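Local coordinates for protein fimbrin (Schizosaccharomyces pombe, PDB 1RT8) that binds and cross-links actin filaments and works with actin structures that underlie cell polarity, cytokinesis, mating and spore formation, at residues F42-F45 with D46-D50; D81-K84 with C85-N89; T105-G108 with A109-L113. All coordinates share one frame; numbering follows the deposited sequence.

The three contacts follow one another along the first calponin-homology (CH) domain, within the first actin-binding region of fimbrin. Contact 1 is the short helix 43-47 with the turn after it, contact 2 the start of the long helix 82-99, and contact 3 the entry into the short helix 109-113. Their centres lie about 12 to 14 Å apart, and each touches the other two. Asn-88 and Asn-89 of contact 2 reach the carbonyls of Asp-50 and Lys-49 in contact 1. Lys-49 also packs on the Ile-112 and Leu-113 backbone of contact 3, and Leu-113 lies against Asn-82. Two short helices and one long helix thus meet within a single domain.

Contact 1 of 3, residues F42-F45 with D46-D50; sequences FEFF and DQCKD
Gln-47 N donates to Glu-43 O over 3.0 Å, an i-to-i+4 bond of this short helical turn; Asp-46 N reaches the same oxygen and Cys-48 N reaches Phe-45 O, both weakly. The turn is the brief helix 43-47 of the first CH domain, and its aromatic side chains pack against longer helices of that all-helical fold. Phe-44 goes inward, meeting Ile-18 and Ile-21 of helix 11-25 and Val-124 of helix 117-131. With CG swung opposite the backbone N (chi1 175°), its ring turns one face to the residue four positions on. There Cys-48 SG makes a sulfur-aromatic contact, 3.6 Å from the Phe-44 ring centroid and 25° off the ring normal. The sulfur is displaced toward the outer end of the ring, nearest to CZ. Phe-45 completes the aromatic cluster: Phe-44 CD2 stands over the centre of its ring, 3.9 Å above the plane. Beyond, Phe-45 meets Arg-14 of helix 11-25 and Ile-120 of helix 117-131.

At the more open side, Phe-42 and Asp-46 cross at about a right angle as side chains, yet their flat groups are turned nearly alike, ring and carboxylate planes only 16° apart. The carboxylate comes obliquely to the CD2-CE2 bond of the ring, Asp-46 OD1 coming to 3.2 Å from Phe-42 CE2. Gln-47 CG, set beside its own backbone N, lies against Glu-43 O; the chain then bends at chi2, and OE1 accepts from Arg-34. Lys-49 stretches out along its full length beyond CG, and this brings NZ to 3.2 Å from Asp-46 OD1 in a salt bridge whose hydrogen bond is weak.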
ATOM      1  N   PHE A  42       9.060  25.117   8.459  1.00 59.23           N
ATOM      2  CA  PHE A  42       8.565  24.705   7.137  1.00 59.32           C
ATOM      3  C   PHE A  42       9.680  23.915   6.449  1.00 57.24           C
ATOM      4  O   PHE A  42       9.408  23.004   5.674  1.00 58.13           O
ATOM      5  CB  PHE A  42       8.187  25.953   6.291  1.00 61.43           C
ATOM      6  CG  PHE A  42       7.493  25.641   4.955  1.00 63.64           C
ATOM      7  CD1 PHE A  42       6.266  26.256   4.622  1.00 63.82           C
ATOM      8  CD2 PHE A  42       8.052  24.756   4.036  1.00 64.37           C
ATOM      9  CE1 PHE A  42       5.618  25.971   3.396  1.00 63.98           C
ATOM     10  CE2 PHE A  42       7.404  24.466   2.802  1.00 64.67           C
ATOM     11  CZ  PHE A  42       6.192  25.077   2.488  1.00 62.97           C
ATOM     12  N   GLU A  43      10.929  24.266   6.753  1.00 54.53           N
ATOM     13  CA  GLU A  43      12.106  23.610   6.180  1.00 51.86           C
ATOM     14  C   GLU A  43      11.806  22.283   5.506  1.00 49.26           C
ATOM     15  O   GLU A  43      12.078  22.093   4.324  1.00 48.78           O
ATOM     16  CB  GLU A  43      13.154  23.368   7.265  1.00 54.79           C
ATOM     17  CG  GLU A  43      13.866  24.609   7.723  1.00 59.06           C
ATOM     18  CD  GLU A  43      14.729  25.200   6.638  1.00 61.75           C
ATOM     19  OE1 GLU A  43      14.170  25.678   5.626  1.00 64.02           O
ATOM     20  OE2 GLU A  43      15.969  25.182   6.797  1.00 62.19           O
ATOM     21  N   PHE A  44      11.247  21.369   6.286  1.00 45.37           N
ATOM     22  CA  PHE A  44      10.906  20.039   5.816  1.00 42.65           C
ATOM     23  C   PHE A  44      10.074  19.973   4.537  1.00 41.90           C
ATOM     24  O   PHE A  44      10.415  19.238   3.611  1.00 42.40           O
ATOM     25  CB  PHE A  44      10.163  19.286   6.914  1.00 40.83           C
ATOM     26  CG  PHE A  44       9.668  17.943   6.488  1.00 39.33           C
ATOM     27  CD1 PHE A  44      10.564  16.920   6.202  1.00 38.98           C
ATOM     28  CD2 PHE A  44       8.305  17.701   6.355  1.00 38.71           C
ATOM     29  CE1 PHE A  44      10.110  15.671   5.788  1.00 37.54           C
ATOM     30  CE2 PHE A  44       7.840  16.456   5.942  1.00 35.67           C
ATOM     31  CZ  PHE A  44       8.744  15.439   5.658  1.00 38.42           C
ATOM     32  N   PHE A  45       8.978  20.720   4.485  1.00 40.64           N
ATOM     33  CA  PHE A  45       8.112  20.672   3.316  1.00 41.52           C
ATOM     34  C   PHE A  45       8.783  21.192   2.053  1.00 42.39           C
ATOM     35  O   PHE A  45       8.485  20.722   0.950  1.00 43.73           O
ATOM     36  CB  PHE A  45       6.805  21.413   3.604  1.00 40.39           C
ATOM     37  CG  PHE A  45       6.066  20.870   4.792  1.00 37.98           C
ATOM     38  CD1 PHE A  45       6.144  21.503   6.029  1.00 38.91           C
ATOM     39  CD2 PHE A  45       5.332  19.695   4.686  1.00 38.87           C
ATOM     40  CE1 PHE A  45       5.500  20.970   7.144  1.00 37.45           C
ATOM     41  CE2 PHE A  45       4.688  19.154   5.790  1.00 36.39           C
ATOM     42  CZ  PHE A  45       4.772  19.794   7.022  1.00 38.12           C
ATOM     43  N   ASP A  46       9.696  22.146   2.206  1.00 42.23           N
ATOM     44  CA  ASP A  46      10.416  22.671   1.055  1.00 42.00           C
ATOM     45  C   ASP A  46      11.400  21.602   0.611  1.00 40.73           C
ATOM     46  O   ASP A  46      11.652  21.429  -0.583  1.00 41.23           O
ATOM     47  CB  ASP A  46      11.181  23.943   1.411  1.00 44.14           C
ATOM     48  CG  ASP A  46      10.276  25.142   1.561  1.00 47.88           C
ATOM     49  OD1 ASP A  46       9.483  25.411   0.630  1.00 49.36           O
ATOM     50  OD2 ASP A  46      10.363  25.822   2.607  1.00 49.28           O
ATOM     51  N   GLN A  47      11.949  20.887   1.584  1.00 38.82           N
ATOM     52  CA  GLN A  47      12.898  19.821   1.308  1.00 38.46           C
ATOM     53  C   GLN A  47      12.215  18.621   0.650  1.00 36.76           C
ATOM     54  O   GLN A  47      12.891  17.743   0.112  1.00 36.55           O
ATOM     55  CB  GLN A  47      13.578  19.368   2.601  1.00 40.63           C
ATOM     56  CG  GLN A  47      14.539  20.382   3.191  1.00 44.93           C
ATOM     57  CD  GLN A  47      15.651  20.735   2.227  1.00 47.23           C
ATOM     58  OE1 GLN A  47      16.262  19.853   1.627  1.00 48.69           O
ATOM     59  NE2 GLN A  47      15.924  22.026   2.075  1.00 50.49           N
ATOM     60  N   CYS A  48      10.882  18.583   0.696  1.00 32.88           N
ATOM     61  CA  CYS A  48      10.133  17.473   0.111  1.00 31.16           C
ATOM     62  C   CYS A  48       9.701  17.709  -1.330  1.00 31.25           C
ATOM     63  O   CYS A  48       9.238  16.789  -2.001  1.00 29.91           O
ATOM     64  CB  CYS A  48       8.896  17.168   0.957  1.00 30.77           C
ATOM     65  SG  CYS A  48       9.245  16.234   2.473  1.00 30.96           S
ATOM     66  N   LYS A  49       9.881  18.937  -1.807  1.00 31.30           N
ATOM     67  CA  LYS A  49       9.476  19.322  -3.158  1.00 31.41           C
ATOM     68  C   LYS A  49      10.039  18.551  -4.346  1.00 30.55           C
ATOM     69  O   LYS A  49       9.342  18.393  -5.360  1.00 31.27           O
ATOM     70  CB  LYS A  49       9.749  20.812  -3.374  1.00 32.60           C
ATOM     71  CG  LYS A  49       8.913  21.724  -2.489  1.00 35.99           C
ATOM     72  CD  LYS A  49       9.192  23.190  -2.794  1.00 35.55           C
ATOM     73  CE  LYS A  49       8.235  24.101  -2.051  1.00 37.58           C
ATOM     74  NZ  LYS A  49       8.455  25.533  -2.391  1.00 41.70           N
ATOM     75  N   ASP A  50      11.279  18.076  -4.261  1.00 27.27           N
ATOM     76  CA  ASP A  50      11.832  17.361  -5.403  1.00 27.23           C
ATOM     77  C   ASP A  50      11.625  15.859  -5.368  1.00 26.50           C
ATOM     78  O   ASP A  50      12.217  15.134  -6.164  1.00 29.14           O
ATOM     79  CB  ASP A  50      13.323  17.695  -5.607  1.00 30.04           C
ATOM     80  CG  ASP A  50      14.236  17.106  -4.538  1.00 32.00           C
ATOM     81  OD1 ASP A  50      13.769  16.347  -3.661  1.00 31.03           O
ATOM     82  OD2 ASP A  50      15.447  17.415  -4.587  1.00 33.81           O
TER

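Contact 2 of 3, residues D81-K84 with C85-N89; sequences DNFK and CIENN
Glu-87 is a turn beyond Phe-83 and Lys-84, and its side chain runs back over both. Glu-87 CB lies 3.6 Å from Lys-84 O. Glu-87 CG then rests on the preceding carbonyl, 3.3 Å from Phe-83 O, and from there the chain extends straight to the carboxylate (chi2 179°). Glu-87 CD comes to 3.6 Å from Phe-83 CE2. Of the two oxygens, OE2 approaches the outer part of that ring at CE2 and CZ, and ring and carboxylate planes are turned 51° apart. Glu-87 OE1 lies closer to the backbone, 3.8 Å from Lys-84 CA, with Lys-84 CG alongside. Both oxygens are held from outside: OE1 by Asn-72 ND2, and OE2 by the hydroxyl of Tyr-455, which belongs to the fourth CH domain, so this carboxylate bridges the first and fourth CH domains by a hydrogen bond.

The turn opens helix 82-99 of the first CH domain, and Asp-81 is its N-cap. Asp-81 OD1 accepts Lys-84 N over 3.0 Å, the N-H meeting it from above the carboxylate plane, 52° out of it. Regular i-to-i+4 bonds follow, with Cys-85 N on Asp-81 O and Ile-86 N on Asn-82 O, the latter at 2.9 Å. Lys-84 O takes Asn-88 N at 3.1 Å and also accepts from Asn-72 ND2.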
ATOM      1  N   ASP A  81      15.081  21.750 -11.282  1.00 38.73           N
ATOM      2  CA  ASP A  81      14.006  22.437 -12.005  1.00 38.25           C
ATOM      3  C   ASP A  81      12.655  21.740 -11.812  1.00 35.24           C
ATOM      4  O   ASP A  81      12.601  20.546 -11.532  1.00 33.41           O
ATOM      5  CB  ASP A  81      14.358  22.554 -13.497  1.00 41.43           C
ATOM      6  CG  ASP A  81      14.177  21.253 -14.255  1.00 45.24           C
ATOM      7  OD1 ASP A  81      14.328  20.171 -13.650  1.00 46.51           O
ATOM      8  OD2 ASP A  81      13.898  21.314 -15.474  1.00 49.74           O
ATOM      9  N   ASN A  82      11.569  22.495 -11.951  1.00 34.59           N
ATOM     10  CA  ASN A  82      10.225  21.950 -11.766  1.00 32.67           C
ATOM     11  C   ASN A  82       9.985  20.671 -12.550  1.00 31.79           C
ATOM     12  O   ASN A  82       9.502  19.682 -12.004  1.00 30.90           O
ATOM     13  CB  ASN A  82       9.170  23.000 -12.126  1.00 34.45           C
ATOM     14  CG  ASN A  82       9.080  24.111 -11.090  1.00 33.54           C
ATOM     15  OD1 ASN A  82       9.598  23.978  -9.986  1.00 34.95           O
ATOM     16  ND2 ASN A  82       8.412  25.200 -11.438  1.00 34.61           N
ATOM     17  N   PHE A  83      10.351  20.691 -13.824  1.00 30.82           N
ATOM     18  CA  PHE A  83      10.190  19.539 -14.697  1.00 31.34           C
ATOM     19  C   PHE A  83      10.749  18.244 -14.085  1.00 29.22           C
ATOM     20  O   PHE A  83      10.119  17.182 -14.149  1.00 26.09           O
ATOM     21  CB  PHE A  83      10.892  19.815 -16.024  1.00 35.67           C
ATOM     22  CG  PHE A  83      10.688  18.748 -17.043  1.00 41.40           C
ATOM     23  CD1 PHE A  83       9.568  18.768 -17.870  1.00 42.89           C
ATOM     24  CD2 PHE A  83      11.605  17.709 -17.173  1.00 42.85           C
ATOM     25  CE1 PHE A  83       9.360  17.768 -18.819  1.00 45.30           C
ATOM     26  CE2 PHE A  83      11.410  16.703 -18.116  1.00 46.36           C
ATOM     27  CZ  PHE A  83      10.281  16.734 -18.943  1.00 46.43           C
ATOM     28  N   LYS A  84      11.941  18.320 -13.505  1.00 28.68           N
ATOM     29  CA  LYS A  84      12.539  17.135 -12.907  1.00 26.69           C
ATOM     30  C   LYS A  84      11.849  16.754 -11.602  1.00 25.00           C
ATOM     31  O   LYS A  84      11.724  15.569 -11.291  1.00 23.75           O
ATOM     32  CB  LYS A  84      14.040  17.336 -12.691  1.00 28.60           C
ATOM     33  CG  LYS A  84      14.849  17.226 -13.983  1.00 30.49           C
ATOM     34  CD  LYS A  84      16.349  17.267 -13.725  1.00 35.48           C
ATOM     35  CE  LYS A  84      17.125  17.052 -15.021  1.00 36.51           C
ATOM     36  NZ  LYS A  84      16.703  18.030 -16.056  1.00 38.32           N
ATOM     37  N   CYS A  85      11.397  17.751 -10.851  1.00 23.89           N
ATOM     38  CA  CYS A  85      10.685  17.502  -9.600  1.00 26.70           C
ATOM     39  C   CYS A  85       9.358  16.772  -9.882  1.00 28.61           C
ATOM     40  O   CYS A  85       8.946  15.897  -9.113  1.00 28.37           O
ATOM     41  CB  CYS A  85      10.393  18.815  -8.870  1.00 28.87           C
ATOM     42  SG  CYS A  85      11.827  19.659  -8.135  1.00 32.51           S
ATOM     43  N   ILE A  86       8.692  17.136 -10.981  1.00 27.29           N
ATOM     44  CA  ILE A  86       7.431  16.499 -11.340  1.00 25.54           C
ATOM     45  C   ILE A  86       7.640  15.023 -11.681  1.00 26.32           C
ATOM     46  O   ILE A  86       6.869  14.169 -11.233  1.00 25.68           O
ATOM     47  CB  ILE A  86       6.757  17.198 -12.539  1.00 27.04           C
ATOM     48  CG1 ILE A  86       6.257  18.585 -12.129  1.00 26.41           C
ATOM     49  CG2 ILE A  86       5.602  16.345 -13.051  1.00 23.42           C
ATOM     50  CD1 ILE A  86       5.208  18.568 -11.021  1.00 27.82           C
ATOM     51  N   GLU A  87       8.676  14.730 -12.470  1.00 25.25           N
ATOM     52  CA  GLU A  87       8.997  13.353 -12.841  1.00 24.44           C
ATOM     53  C   GLU A  87       9.214  12.548 -11.566  1.00 23.79           C
ATOM     54  O   GLU A  87       8.643  11.477 -11.390  1.00 22.96           O
ATOM     55  CB  GLU A  87      10.268  13.293 -13.707  1.00 25.84           C
ATOM     56  CG  GLU A  87      10.157  14.011 -15.056  1.00 28.94           C
ATOM     57  CD  GLU A  87      11.442  13.945 -15.864  1.00 31.29           C
ATOM     58  OE1 GLU A  87      12.523  14.216 -15.303  1.00 34.79           O
ATOM     59  OE2 GLU A  87      11.377  13.624 -17.062  1.00 34.08           O
ATOM     60  N   ASN A  88      10.051  13.067 -10.674  1.00 24.97           N
ATOM     61  CA  ASN A  88      10.317  12.392  -9.411  1.00 23.86           C
ATOM     62  C   ASN A  88       9.023  12.237  -8.605  1.00 22.74           C
ATOM     63  O   ASN A  88       8.766  11.190  -8.011  1.00 23.35           O
ATOM     64  CB  ASN A  88      11.332  13.190  -8.580  1.00 24.89           C
ATOM     65  CG  ASN A  88      12.762  13.024  -9.075  1.00 25.16           C
ATOM     66  OD1 ASN A  88      13.015  12.342 -10.061  1.00 26.06           O
ATOM     67  ND2 ASN A  88      13.709  13.650  -8.375  1.00 28.16           N
ATOM     68  N   ASN A  89       8.213  13.287  -8.569  1.00 22.28           N
ATOM     69  CA  ASN A  89       6.972  13.218  -7.807  1.00 22.36           C
ATOM     70  C   ASN A  89       5.973  12.234  -8.387  1.00 20.96           C
ATOM     71  O   ASN A  89       5.155  11.676  -7.657  1.00 22.91           O
ATOM     72  CB  ASN A  89       6.372  14.615  -7.640  1.00 22.79           C
ATOM     73  CG  ASN A  89       7.193  15.473  -6.684  1.00 26.73           C
ATOM     74  OD1 ASN A  89       7.909  14.945  -5.832  1.00 26.72           O
ATOM     75  ND2 ASN A  89       7.085  16.786  -6.812  1.00 27.99           N
TER

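Contact 3 of 3, residues T105-G108 with A109-L113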
ATOM      1  N   THR A 105      -5.358  10.402  -2.823  1.00 61.10           N
ATOM      2  CA  THR A 105      -6.184  10.903  -3.908  1.00 61.42           C
ATOM      3  C   THR A 105      -6.102  12.424  -3.865  1.00 59.72           C
ATOM      4  O   THR A 105      -5.971  13.095  -4.890  1.00 60.60           O
ATOM      5  CB  THR A 105      -7.661  10.485  -3.719  1.00 63.04           C
ATOM      6  OG1 THR A 105      -7.750   9.054  -3.584  1.00 63.05           O
ATOM      7  CG2 THR A 105      -8.496  10.950  -4.903  1.00 63.75           C
ATOM      8  N   ASN A 106      -6.168  12.956  -2.655  1.00 57.03           N
ATOM      9  CA  ASN A 106      -6.116  14.392  -2.456  1.00 55.56           C
ATOM     10  C   ASN A 106      -4.728  14.981  -2.738  1.00 52.33           C
ATOM     11  O   ASN A 106      -4.542  16.196  -2.643  1.00 53.99           O
ATOM     12  CB  ASN A 106      -6.539  14.723  -1.024  1.00 58.04           C
ATOM     13  CG  ASN A 106      -7.045  16.143  -0.880  1.00 60.68           C
ATOM     14  OD1 ASN A 106      -7.396  16.579   0.218  1.00 62.76           O
ATOM     15  ND2 ASN A 106      -7.092  16.871  -1.991  1.00 61.09           N
ATOM     16  N   ILE A 107      -3.757  14.135  -3.091  1.00 46.36           N
ATOM     17  CA  ILE A 107      -2.410  14.636  -3.363  1.00 39.43           C
ATOM     18  C   ILE A 107      -1.870  14.271  -4.749  1.00 35.48           C
ATOM     19  O   ILE A 107      -1.946  13.122  -5.177  1.00 34.39           O
ATOM     20  CB  ILE A 107      -1.407  14.159  -2.273  1.00 38.41           C
ATOM     21  CG1 ILE A 107      -0.090  14.934  -2.406  1.00 36.20           C
ATOM     22  CG2 ILE A 107      -1.182  12.657  -2.392  1.00 35.09           C
ATOM     23  CD1 ILE A 107       0.897  14.689  -1.284  1.00 32.89           C
ATOM     24  N   GLY A 108      -1.336  15.272  -5.447  1.00 31.89           N
ATOM     25  CA  GLY A 108      -0.781  15.068  -6.775  1.00 27.06           C
ATOM     26  C   GLY A 108       0.651  15.565  -6.847  1.00 24.38           C
ATOM     27  O   GLY A 108       1.113  16.256  -5.944  1.00 24.55           O
ATOM     28  N   ALA A 109       1.358  15.219  -7.919  1.00 24.52           N
ATOM     29  CA  ALA A 109       2.749  15.622  -8.073  1.00 26.43           C
ATOM     30  C   ALA A 109       2.943  17.113  -7.836  1.00 27.10           C
ATOM     31  O   ALA A 109       3.928  17.523  -7.216  1.00 26.94           O
ATOM     32  CB  ALA A 109       3.263  15.233  -9.461  1.00 26.65           C
ATOM     33  N   GLY A 110       2.000  17.917  -8.322  1.00 26.62           N
ATOM     34  CA  GLY A 110       2.084  19.356  -8.150  1.00 26.93           C
ATOM     35  C   GLY A 110       1.915  19.819  -6.714  1.00 27.87           C
ATOM     36  O   GLY A 110       2.440  20.866  -6.324  1.00 28.88           O
ATOM     37  N   ASP A 111       1.172  19.052  -5.921  1.00 27.95           N
ATOM     38  CA  ASP A 111       0.958  19.399  -4.522  1.00 27.75           C
ATOM     39  C   ASP A 111       2.275  19.250  -3.761  1.00 27.65           C
ATOM     40  O   ASP A 111       2.578  20.044  -2.864  1.00 27.37           O
ATOM     41  CB  ASP A 111      -0.107  18.494  -3.891  1.00 30.29           C
ATOM     42  CG  ASP A 111      -1.481  18.669  -4.520  1.00 31.92           C
ATOM     43  OD1 ASP A 111      -1.878  19.821  -4.786  1.00 33.88           O
ATOM     44  OD2 ASP A 111      -2.174  17.655  -4.734  1.00 33.61           O
ATOM     45  N   ILE A 112       3.046  18.221  -4.107  1.00 26.84           N
ATOM     46  CA  ILE A 112       4.338  17.994  -3.463  1.00 26.56           C
ATOM     47  C   ILE A 112       5.281  19.112  -3.900  1.00 26.93           C
ATOM     48  O   ILE A 112       5.978  19.699  -3.079  1.00 27.42           O
ATOM     49  CB  ILE A 112       4.951  16.634  -3.861  1.00 25.62           C
ATOM     50  CG1 ILE A 112       4.056  15.495  -3.364  1.00 25.15           C
ATOM     51  CG2 ILE A 112       6.352  16.498  -3.265  1.00 24.03           C
ATOM     52  CD1 ILE A 112       4.545  14.099  -3.756  1.00 18.88           C
ATOM     53  N   LEU A 113       5.278  19.418  -5.193  1.00 28.52           N
ATOM     54  CA  LEU A 113       6.130  20.480  -5.729  1.00 29.40           C
ATOM     55  C   LEU A 113       5.876  21.817  -5.024  1.00 29.17           C
ATOM     56  O   LEU A 113       6.799  22.602  -4.822  1.00 29.87           O
ATOM     57  CB  LEU A 113       5.899  20.641  -7.240  1.00 28.86           C
ATOM     58  CG  LEU A 113       6.586  21.827  -7.941  1.00 28.74           C
ATOM     59  CD1 LEU A 113       8.090  21.695  -7.830  1.00 28.79           C
ATOM     60  CD2 LEU A 113       6.168  21.874  -9.396  1.00 28.50           C
TER
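Gly-108 and Asp-111 hold each other at the mouth of helix 109-113, with Gly-108 as N-cap and Asp-111 three residues on. Gly-108 N donates a hydrogen bond to Asp-111 OD2 over a short 2.6 Å. This is the back-bond of a capping box; the glycine has no side chain to supply the other half. OD2 is approached on its anti side, with the donor 26° out of the carboxylate plane. Asp-111 CG lies beside its own backbone N (chi1 -64°), a torsion that turns the carboxylate back toward Gly-108 N, at the start of this small helix of the first CH domain. The other oxygen, OD1, has a long, weak ion pair with Arg-116.

Gly-108 O is an acceptor for two amides. Asp-111 N comes to 2.8 Å from Gly-108 O, and Ile-112 N makes a weaker bond at 3.3 Å. One residue later, Ala-109 O takes Leu-113 N at 3.1 Å, and receives weak bonds from Ile-112 N and, from helix 82-99, from Asn-89 ND2.

Next to these polar groups, Ile-107 is buried against Leu-119 and Leu-123 of helix 117-131 and Ile-93 of helix 82-99. Its chain is fully extended through CG1 to CD1, and the methyl at the end meets Ile-112 CG1, 3.9 Å from Ile-107 CD1.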